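Adp-ribosyltransferase (PDB 1OJQ) probably transfers ADP-ribose from NAD(+) onto a protein acceptor, as in the related C3 exoenzymes that modify Rho GTPases. Local coordinates at residues Y34-T37 and K38-P42; T173-P176 and G177-E180; E59-Q62 and E63-R66; R85-N88 and L89-S93. One frame throughout, in Å; residues are numbered along the deposited sequence.

Contact 1: Y34-T37 and K38-P42; sequences YNYT and KNSSP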
loop_
_atom_site.group_PDB
_atom_site.type_symbol
_atom_site.label_atom_id
_atom_site.label_comp_id
_atom_site.label_asym_id
_atom_site.label_seq_id
_atom_site.Cartn_x
_atom_site.Cartn_y
_atom_site.Cartn_z
ATOM N N TYR A 34 -12.237 -10.136 -4.304
ATOM C CA TYR A 34 -12.811 -9.444 -5.471
ATOM C C TYR A 34 -13.684 -8.288 -5.004
ATOM O O TYR A 34 -13.563 -7.161 -5.477
ATOM C CB TYR A 34 -13.624 -10.393 -6.362
ATOM C CG TYR A 34 -13.962 -9.756 -7.692
ATOM C CD1 TYR A 34 -13.117 -9.892 -8.789
ATOM C CD2 TYR A 34 -15.122 -9.009 -7.865
ATOM C CE1 TYR A 34 -13.390 -9.318 -10.013
ATOM C CE2 TYR A 34 -15.414 -8.425 -9.086
ATOM C CZ TYR A 34 -14.557 -8.581 -10.152
ATOM O OH TYR A 34 -14.866 -8.001 -11.355
ATOM N N ASN A 35 -14.602 -8.555 -4.084
ATOM C CA ASN A 35 -15.491 -7.498 -3.604
ATOM C C ASN A 35 -14.720 -6.338 -2.985
ATOM O O ASN A 35 -15.123 -5.181 -3.141
ATOM C CB ASN A 35 -16.510 -8.049 -2.605
ATOM C CG ASN A 35 -17.588 -8.848 -3.307
ATOM O OD1 ASN A 35 -17.849 -8.689 -4.507
ATOM N ND2 ASN A 35 -18.216 -9.739 -2.550
ATOM N N TYR A 36 -13.623 -6.617 -2.289
ATOM C CA TYR A 36 -12.808 -5.532 -1.742
ATOM C C TYR A 36 -12.274 -4.652 -2.863
ATOM O O TYR A 36 -12.335 -3.417 -2.777
ATOM C CB TYR A 36 -11.675 -6.088 -0.839
ATOM C CG TYR A 36 -10.946 -4.910 -0.206
ATOM C CD1 TYR A 36 -11.472 -4.322 0.941
ATOM C CD2 TYR A 36 -9.784 -4.391 -0.747
ATOM C CE1 TYR A 36 -10.819 -3.239 1.527
ATOM C CE2 TYR A 36 -9.133 -3.307 -0.173
ATOM C CZ TYR A 36 -9.659 -2.742 0.966
ATOM O OH TYR A 36 -9.022 -1.659 1.543
ATOM N N THR A 37 -11.717 -5.258 -3.910
ATOM C CA THR A 37 -11.147 -4.488 -5.012
ATOM C C THR A 37 -12.201 -3.646 -5.727
ATOM O O THR A 37 -11.839 -2.575 -6.209
ATOM C CB THR A 37 -10.440 -5.346 -6.074
ATOM O OG1 THR A 37 -11.399 -6.151 -6.790
ATOM C CG2 THR A 37 -9.425 -6.278 -5.423
ATOM N N LYS A 38 -13.451 -4.076 -5.778
ATOM C CA LYS A 38 -14.544 -3.351 -6.396
ATOM C C LYS A 38 -14.943 -2.072 -5.656
ATOM O O LYS A 38 -15.336 -1.103 -6.282
ATOM C CB LYS A 38 -15.831 -4.194 -6.380
ATOM C CG LYS A 38 -15.824 -5.491 -7.137
ATOM C CD LYS A 38 -17.171 -6.182 -6.918
ATOM C CE LYS A 38 -18.223 -5.634 -7.868
ATOM N NZ LYS A 38 -19.548 -6.278 -7.598
ATOM N N ASN A 39 -14.888 -2.153 -4.337
ATOM C CA ASN A 39 -15.581 -1.245 -3.423
ATOM C C ASN A 39 -15.056 -1.401 -1.996
ATOM O O ASN A 39 -15.663 -2.128 -1.213
ATOM C CB ASN A 39 -17.063 -1.581 -3.475
ATOM C CG ASN A 39 -18.038 -0.556 -2.947
ATOM O OD1 ASN A 39 -17.754 0.642 -2.850
ATOM N ND2 ASN A 39 -19.239 -1.046 -2.613
ATOM N N SER A 40 -13.952 -0.741 -1.723
ATOM C CA SER A 40 -13.300 -0.858 -0.418
ATOM C C SER A 40 -13.879 0.108 0.592
ATOM O O SER A 40 -13.750 -0.122 1.782
ATOM C CB SER A 40 -11.803 -0.603 -0.561
ATOM O OG SER A 40 -11.570 0.729 -1.009
ATOM N N SER A 41 -14.499 1.200 0.130
ATOM C CA SER A 41 -14.942 2.197 1.116
ATOM C C SER A 41 -15.900 1.667 2.168
ATOM O O SER A 41 -15.786 2.120 3.315
ATOM C CB SER A 41 -15.546 3.425 0.414
ATOM O OG SER A 41 -16.782 3.133 -0.200
ATOM N N PRO A 42 -16.851 0.774 1.940
ATOM C CA PRO A 42 -17.733 0.356 3.040
ATOM C C PRO A 42 -17.039 -0.373 4.187
ATOM O O PRO A 42 -17.605 -0.552 5.271
ATOM C CB PRO A 42 -18.683 -0.646 2.366
ATOM C CG PRO A 42 -18.677 -0.190 0.938
ATOM C CD PRO A 42 -17.226 0.119 0.666
HETATM O O HOH W 1 -20.371 -7.735 -4.952
#
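Lys38 meets Tyr34 and Asn35 one turn earlier on the last turn of helix 27-38. Its N donates to Tyr34 O (3.1 Å), which also takes the hydroxyl of Thr37 (OG1 to Tyr34 O, 2.7 Å). The aliphatic part of the lysine approaches Tyr34 CE2 and CD2 obliquely, CG lying 3.5 Å from CE2, while CD runs alongside Asn35 OD1. A bend at chi3 (83°) turns CE and NZ off this line, and a water links the two polar ends, giving a proton to Asn35 OD1 (2.7 Å) and accepting one from Lys38 NZ (3.1 Å). A long, flexible lysine suits this exposed place because its methylenes can pack while its ammonium end can reach water. Asn39 leaves helical geometry as the helix ends; its N donates to Tyr36 O (3.2 Å), from well above the carbonyl plane, and weakly to Asn35 O. Ser40, small enough to fit closely, lays CB over one face of the Tyr36 ring, a CH-pi contact at 3.7 Å from CB to the ring centroid. Thr37, an NAD(+)-binding residue, donates through OG1 to Tyr34 O and accepts there from Ala174 N, two bonds that would limit the rotation of its hydroxyl-bearing side chain.

Contact 2: T173-P176 and G177-E180; sequences TAYP and GQQE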
loop_
_atom_site.group_PDB
_atom_site.type_symbol
_atom_site.label_atom_id
_atom_site.label_comp_id
_atom_site.label_asym_id
_atom_site.label_seq_id
_atom_site.Cartn_x
_atom_site.Cartn_y
_atom_site.Cartn_z
ATOM N N THR A 173 -9.477 -9.921 -8.745
ATOM C CA THR A 173 -9.503 -8.444 -8.735
ATOM C C THR A 173 -10.325 -7.841 -9.865
ATOM O O THR A 173 -10.281 -8.328 -10.991
ATOM C CB THR A 173 -8.070 -7.862 -8.783
ATOM O OG1 THR A 173 -8.157 -6.428 -8.747
ATOM C CG2 THR A 173 -7.337 -8.226 -10.055
ATOM N N ALA A 174 -11.073 -6.783 -9.543
ATOM C CA ALA A 174 -11.843 -6.028 -10.522
ATOM C C ALA A 174 -10.926 -5.133 -11.354
ATOM O O ALA A 174 -11.362 -4.523 -12.342
ATOM C CB ALA A 174 -12.929 -5.209 -9.829
ATOM N N TYR A 175 -9.658 -5.078 -10.942
ATOM C CA TYR A 175 -8.668 -4.215 -11.580
ATOM C C TYR A 175 -7.385 -4.953 -11.941
ATOM O O TYR A 175 -6.343 -4.660 -11.347
ATOM C CB TYR A 175 -8.322 -3.050 -10.629
ATOM C CG TYR A 175 -9.500 -2.104 -10.512
ATOM C CD1 TYR A 175 -10.523 -2.366 -9.604
ATOM C CD2 TYR A 175 -9.580 -0.974 -11.313
ATOM C CE1 TYR A 175 -11.617 -1.528 -9.476
ATOM C CE2 TYR A 175 -10.674 -0.129 -11.195
ATOM C CZ TYR A 175 -11.670 -0.408 -10.286
ATOM O OH TYR A 175 -12.749 0.434 -10.172
ATOM N N PRO A 176 -7.488 -5.885 -12.878
ATOM C CA PRO A 176 -6.344 -6.719 -13.265
ATOM C C PRO A 176 -5.195 -5.904 -13.848
ATOM O O PRO A 176 -5.396 -4.853 -14.446
ATOM C CB PRO A 176 -6.887 -7.644 -14.362
ATOM C CG PRO A 176 -8.143 -6.990 -14.824
ATOM C CD PRO A 176 -8.699 -6.234 -13.642
ATOM N N GLY A 177 -3.980 -6.414 -13.648
ATOM C CA GLY A 177 -2.832 -5.789 -14.263
ATOM C C GLY A 177 -2.099 -4.836 -13.352
ATOM O O GLY A 177 -1.025 -4.371 -13.724
ATOM N N GLN A 178 -2.649 -4.571 -12.166
ATOM C CA GLN A 178 -1.994 -3.688 -11.217
ATOM C C GLN A 178 -0.918 -4.383 -10.388
ATOM O O GLN A 178 -0.277 -3.697 -9.581
ATOM C CB GLN A 178 -3.030 -3.067 -10.256
ATOM C CG GLN A 178 -4.059 -2.182 -10.946
ATOM C CD GLN A 178 -5.029 -1.624 -9.914
ATOM O OE1 GLN A 178 -5.056 -2.145 -8.789
ATOM N NE2 GLN A 178 -5.780 -0.602 -10.287
ATOM N N GLN A 179 -0.741 -5.696 -10.568
ATOM C CA GLN A 179 0.236 -6.424 -9.756
ATOM C C GLN A 179 -0.030 -6.206 -8.272
ATOM O O GLN A 179 0.899 -6.025 -7.489
ATOM C CB GLN A 179 1.655 -5.975 -10.143
ATOM C CG GLN A 179 2.026 -6.425 -11.556
ATOM C CD GLN A 179 2.178 -7.928 -11.698
ATOM O OE1 GLN A 179 2.162 -8.412 -12.846
ATOM N NE2 GLN A 179 2.348 -8.696 -10.643
ATOM N N GLU A 180 -1.300 -6.210 -7.879
ATOM C CA GLU A 180 -1.659 -5.813 -6.526
ATOM C C GLU A 180 -1.286 -6.835 -5.465
ATOM O O GLU A 180 -1.495 -8.030 -5.567
ATOM C CB GLU A 180 -3.172 -5.505 -6.429
ATOM C CG GLU A 180 -3.511 -4.976 -5.015
ATOM C CD GLU A 180 -4.886 -4.356 -4.908
ATOM O OE1 GLU A 180 -5.578 -4.183 -5.937
ATOM O OE2 GLU A 180 -5.288 -4.027 -3.759
HETATM O O HOH W 2 -5.869 -5.081 -8.553
#
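Thr173 and Glu180 approach each other through a water, which lies 2.7 Å from Thr173 OG1 and 2.8 Å from Glu180 OE1. Within its own segment Thr173 OG1 accepts from Tyr175 N (3.0 Å, 158°), closing an ST turn, a role suited to a hydroxyl two residues ahead of an amide. Tyr175 sets its carbonyl toward the same water (O to water, 2.9 Å), whose two protons cannot satisfy every neighbouring oxygen at once. Its CB touches Gln178 NE2 at 3.5 Å; the two side chains run side by side, ring and amide planes 26° apart, and the extended chain of Gln178 also brings CG to 3.4 Å from Tyr175 O. Pro176 follows as the second residue of a type II beta turn from Tyr175 to Gln178, where its locked phi fits. Gly177 takes the third place with phi 97°, and without a beta carbon it avoids Pro176 O. Sequence and position match the ADP-ribosylating turn-turn loop of C3-like enzymes, with Gln178 and Glu180 as its Gln-X-Glu motif. Glu180 binds NAD(+), and its OE2 has a weak bond from Ser138. Tyr175 and Gln178 thus meet by van der Waals contact, whereas the shared water can bridge Glu180 to the ST turn.

Contact 3: E59-Q62 and E63-R66; sequences ENIQ and EQVR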
loop_
_atom_site.group_PDB
_atom_site.type_symbol
_atom_site.label_atom_id
_atom_site.label_comp_id
_atom_site.label_asym_id
_atom_site.label_seq_id
_atom_site.Cartn_x
_atom_site.Cartn_y
_atom_site.Cartn_z
ATOM N N GLU A 59 -22.815 -5.642 11.603
ATOM C CA GLU A 59 -22.577 -7.089 11.494
ATOM C C GLU A 59 -22.078 -7.509 10.118
ATOM O O GLU A 59 -21.252 -8.430 10.001
ATOM C CB GLU A 59 -23.849 -7.891 11.809
ATOM C CG GLU A 59 -24.318 -7.696 13.240
ATOM C CD GLU A 59 -23.448 -8.321 14.300
ATOM O OE1 GLU A 59 -22.457 -9.008 13.990
ATOM O OE2 GLU A 59 -23.777 -8.125 15.496
ATOM N N ASN A 60 -22.576 -6.847 9.060
ATOM C CA ASN A 60 -22.117 -7.302 7.747
ATOM C C ASN A 60 -20.641 -6.996 7.556
ATOM O O ASN A 60 -19.865 -7.807 7.026
ATOM C CB ASN A 60 -23.004 -6.673 6.664
ATOM C CG ASN A 60 -22.880 -5.166 6.549
ATOM O OD1 ASN A 60 -22.986 -4.469 7.554
ATOM N ND2 ASN A 60 -22.661 -4.679 5.334
ATOM N N ILE A 61 -20.230 -5.809 8.010
ATOM C CA ILE A 61 -18.814 -5.421 7.878
ATOM C C ILE A 61 -17.933 -6.248 8.809
ATOM O O ILE A 61 -16.845 -6.666 8.389
ATOM C CB ILE A 61 -18.644 -3.905 8.101
ATOM C CG1 ILE A 61 -19.465 -3.080 7.103
ATOM C CG2 ILE A 61 -17.184 -3.493 8.059
ATOM C CD1 ILE A 61 -19.226 -3.392 5.636
ATOM N N GLN A 62 -18.346 -6.560 10.034
ATOM C CA GLN A 62 -17.546 -7.465 10.854
ATOM C C GLN A 62 -17.291 -8.792 10.143
ATOM O O GLN A 62 -16.196 -9.332 10.171
ATOM C CB GLN A 62 -18.205 -7.777 12.192
ATOM C CG GLN A 62 -18.262 -6.585 13.156
ATOM C CD GLN A 62 -18.728 -7.015 14.539
ATOM O OE1 GLN A 62 -19.433 -6.294 15.249
ATOM N NE2 GLN A 62 -18.352 -8.229 14.937
ATOM N N GLU A 63 -18.315 -9.357 9.517
ATOM C CA GLU A 63 -18.132 -10.658 8.862
ATOM C C GLU A 63 -17.159 -10.533 7.704
ATOM O O GLU A 63 -16.330 -11.411 7.471
ATOM C CB GLU A 63 -19.494 -11.190 8.383
ATOM C CG GLU A 63 -19.391 -12.408 7.493
ATOM C CD GLU A 63 -20.708 -13.134 7.236
ATOM O OE1 GLU A 63 -21.778 -12.811 7.786
ATOM O OE2 GLU A 63 -20.675 -14.116 6.457
ATOM N N GLN A 64 -17.261 -9.414 6.984
ATOM C CA GLN A 64 -16.354 -9.167 5.866
ATOM C C GLN A 64 -14.912 -8.956 6.318
ATOM O O GLN A 64 -14.006 -9.439 5.640
ATOM C CB GLN A 64 -16.872 -7.956 5.084
ATOM C CG GLN A 64 -18.080 -8.392 4.226
ATOM C CD GLN A 64 -18.765 -7.190 3.606
ATOM O OE1 GLN A 64 -18.082 -6.277 3.138
ATOM N NE2 GLN A 64 -20.094 -7.167 3.618
ATOM N N VAL A 65 -14.744 -8.260 7.446
ATOM C CA VAL A 65 -13.403 -8.068 8.020
ATOM C C VAL A 65 -12.825 -9.383 8.528
ATOM O O VAL A 65 -11.660 -9.666 8.207
ATOM C CB VAL A 65 -13.412 -7.007 9.140
ATOM C CG1 VAL A 65 -12.112 -7.050 9.920
ATOM C CG2 VAL A 65 -13.691 -5.646 8.494
ATOM N N ARG A 66 -13.568 -10.181 9.292
ATOM C CA ARG A 66 -12.998 -11.481 9.685
ATOM C C ARG A 66 -12.577 -12.293 8.468
ATOM O O ARG A 66 -11.524 -12.946 8.437
ATOM C CB ARG A 66 -14.017 -12.261 10.524
ATOM C CG ARG A 66 -14.034 -11.754 11.983
ATOM C CD ARG A 66 -14.985 -12.583 12.825
ATOM N NE ARG A 66 -16.397 -12.401 12.480
ATOM C CZ ARG A 66 -17.143 -11.461 13.050
ATOM N NH1 ARG A 66 -16.622 -10.645 13.951
ATOM N NH2 ARG A 66 -18.421 -11.352 12.697
HETATM O O HOH W 3 -22.108 -5.303 2.739
#
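Arg66 folds back over Gln62, one turn earlier on helix 59-73. A bend at chi3 (-68°) swings its guanidinium round so that one face lies above Gln62 O, 3.7 Å from that oxygen to CZ, and NH2 comes to 3.6 Å from Gln62 CB. The extended glutamine chain runs beside the arginine and points the same way, its amide plane turned 80° from the guanidinium. Gln62 O is meanwhile taken by Arg66 N in an almost straight bond (2.9 Å), one of four consecutive i to i+4 backbone bonds here. The guanidinium also has the carboxylate of Glu59 in its neighbourhood, with OE1 4.8 Å from Arg66 NH2, too far for contact. This regular alpha helix belongs to a region predicted to form a coiled coil, and its apolar side packs on helix 41-49, where Val65 touches Leu47. On that side branched Ile61 and Val65 cross at their CG2 methyls (4.1 Å), suiting a buried surface. Asn60 lies at the surface, its CG between the backbone N and the carbonyl carbon (chi1 66°). Gln64, which also touches Ile43, reaches to it; their amides are nearly perpendicular, and one water accepts from both Asn60 ND2 (2.7 Å) and Gln64 NE2 (2.9 Å).

Contact 4: R85-N88 and L89-S93; sequences RLLN and LDYLS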
loop_
_atom_site.group_PDB
_atom_site.type_symbol
_atom_site.label_atom_id
_atom_site.label_comp_id
_atom_site.label_asym_id
_atom_site.label_seq_id
_atom_site.Cartn_x
_atom_site.Cartn_y
_atom_site.Cartn_z
ATOM N N ARG A 85 2.983 2.091 -3.492
ATOM C CA ARG A 85 1.636 2.671 -3.458
ATOM C C ARG A 85 1.732 4.081 -4.017
ATOM O O ARG A 85 2.485 4.895 -3.451
ATOM C CB ARG A 85 1.099 2.687 -2.038
ATOM C CG ARG A 85 -0.397 2.970 -1.979
ATOM N N LEU A 86 1.015 4.344 -5.092
ATOM C CA LEU A 86 1.096 5.647 -5.768
ATOM C C LEU A 86 0.025 6.530 -5.131
ATOM O O LEU A 86 -1.123 6.104 -4.988
ATOM C CB LEU A 86 0.940 5.507 -7.268
ATOM C CG LEU A 86 2.078 4.880 -8.075
ATOM C CD1 LEU A 86 1.786 4.979 -9.567
ATOM C CD2 LEU A 86 3.419 5.539 -7.790
ATOM N N LEU A 87 0.379 7.742 -4.714
ATOM C CA LEU A 87 -0.536 8.546 -3.918
ATOM C C LEU A 87 -0.649 9.973 -4.446
ATOM O O LEU A 87 0.315 10.490 -4.999
ATOM C CB LEU A 87 -0.045 8.624 -2.459
ATOM C CG LEU A 87 0.077 7.266 -1.756
ATOM C CD1 LEU A 87 1.015 7.338 -0.564
ATOM C CD2 LEU A 87 -1.318 6.782 -1.350
ATOM N N ASN A 88 -1.807 10.575 -4.219
ATOM C CA ASN A 88 -2.027 11.989 -4.498
ATOM C C ASN A 88 -1.439 12.845 -3.388
ATOM O O ASN A 88 -1.155 12.327 -2.306
ATOM C CB ASN A 88 -3.538 12.279 -4.644
ATOM C CG ASN A 88 -4.078 11.663 -5.927
ATOM O OD1 ASN A 88 -3.470 11.864 -6.969
ATOM N ND2 ASN A 88 -5.167 10.920 -5.891
ATOM N N LEU A 89 -1.260 14.146 -3.625
ATOM C CA LEU A 89 -0.614 14.920 -2.562
ATOM C C LEU A 89 -1.431 15.014 -1.287
ATOM O O LEU A 89 -0.868 15.321 -0.222
ATOM C CB LEU A 89 -0.307 16.327 -3.069
ATOM C CG LEU A 89 0.770 16.512 -4.121
ATOM C CD1 LEU A 89 0.893 18.000 -4.448
ATOM C CD2 LEU A 89 2.124 15.959 -3.694
ATOM N N ASP A 90 -2.744 14.763 -1.312
ATOM C CA ASP A 90 -3.548 14.925 -0.096
ATOM C C ASP A 90 -3.193 13.870 0.935
ATOM O O ASP A 90 -3.571 13.960 2.101
ATOM C CB ASP A 90 -5.049 14.879 -0.377
ATOM C CG ASP A 90 -5.490 13.618 -1.080
ATOM O OD1 ASP A 90 -4.839 12.568 -0.916
ATOM O OD2 ASP A 90 -6.503 13.679 -1.814
ATOM N N TYR A 91 -2.434 12.856 0.527
ATOM C CA TYR A 91 -1.816 11.957 1.503
ATOM C C TYR A 91 -1.025 12.764 2.533
ATOM O O TYR A 91 -0.919 12.296 3.678
ATOM C CB TYR A 91 -0.918 10.957 0.783
ATOM C CG TYR A 91 0.036 10.169 1.656
ATOM C CD1 TYR A 91 -0.408 9.064 2.362
ATOM C CD2 TYR A 91 1.369 10.545 1.747
ATOM C CE1 TYR A 91 0.498 8.375 3.145
ATOM C CE2 TYR A 91 2.283 9.863 2.526
ATOM C CZ TYR A 91 1.813 8.770 3.222
ATOM O OH TYR A 91 2.690 8.048 4.014
ATOM N N LEU A 92 -0.472 13.914 2.166
ATOM C CA LEU A 92 0.376 14.684 3.091
ATOM C C LEU A 92 -0.411 15.623 3.979
ATOM O O LEU A 92 0.142 16.393 4.774
ATOM C CB LEU A 92 1.396 15.501 2.295
ATOM C CG LEU A 92 2.303 14.683 1.367
ATOM C CD1 LEU A 92 3.144 15.622 0.518
ATOM C CD2 LEU A 92 3.162 13.695 2.150
ATOM N N SER A 93 -1.736 15.596 3.880
ATOM C CA SER A 93 -2.503 16.646 4.556
ATOM C C SER A 93 -2.578 16.376 6.048
ATOM O O SER A 93 -2.999 17.208 6.847
ATOM C CB SER A 93 -3.899 16.767 3.926
ATOM O OG SER A 93 -4.761 15.790 4.494
#
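Leu87 and Tyr91 meet where strand 81-87, an outer strand of the five-stranded mixed sheet in this ADP-ribosyltransferase fold, runs out into a 3-10 turn. The apolar contact is a CH-pi one: Leu87 CD1 sits over the centre of one face of the tyrosine ring, 3.7 Å from its centroid and only 12° off the normal. Tyr91 CG swings opposite its own backbone N (chi1 166°), which sends the ring back toward the strand beneath the leucine methyl. Leucine suits the strand end because a single methyl branch can lie over the ring while the side chain also packs on Ile152 and Leu154 of the neighbouring strand.

Backbone hydrogen bonds shape the turn. Tyr91 N donates to Asn88 O (3.2 Å), approaching from above the carbonyl plane, and the same three-residue spacing recurs as Leu92 N binds Leu89 O (2.8 Å) and Ser93 N binds Asp90 O (3.0 Å).

Several residues here line the nucleotide site. Arg85, Leu86, Asn88 and Asp90 bind NAD(+), though the nucleotide is absent here and Arg85 is modelled only as far as CG. Leu86 O accepts from Arg150, another NAD(+)-binding residue. Asp90 OD1 comes within about van der Waals range of Asn88, 4.0 Å from its CB. At the far end of the Tyr91 ring, the phenol OH is hydrogen-bonded to Tyr189 OH.

Contacts 1 and 2 join directly. Besides the bond between Thr37 and Ala174, Thr37 O lies 3.4 Å from Tyr175 CE1, and Tyr34 CE1 packs 3.4 Å from Thr173 C, so the end of helix 27-38 packs against the loop that carries Glu180. Contact 1 also reaches contact 3, where Pro42 O touches Ile61 CD1 at 3.3 Å. Contact 3 itself stands back from the nucleotide: the side chain of Ile61 is about 11 Å from that of Arg48. Contact 4 touches none of the others; its nearest atoms are about 9 Å from contact 2 and about 10 Å from contact 1. Contacts 1, 2 and 4 nevertheless all contribute NAD(+)-binding residues to one site, from separate parts of the chain.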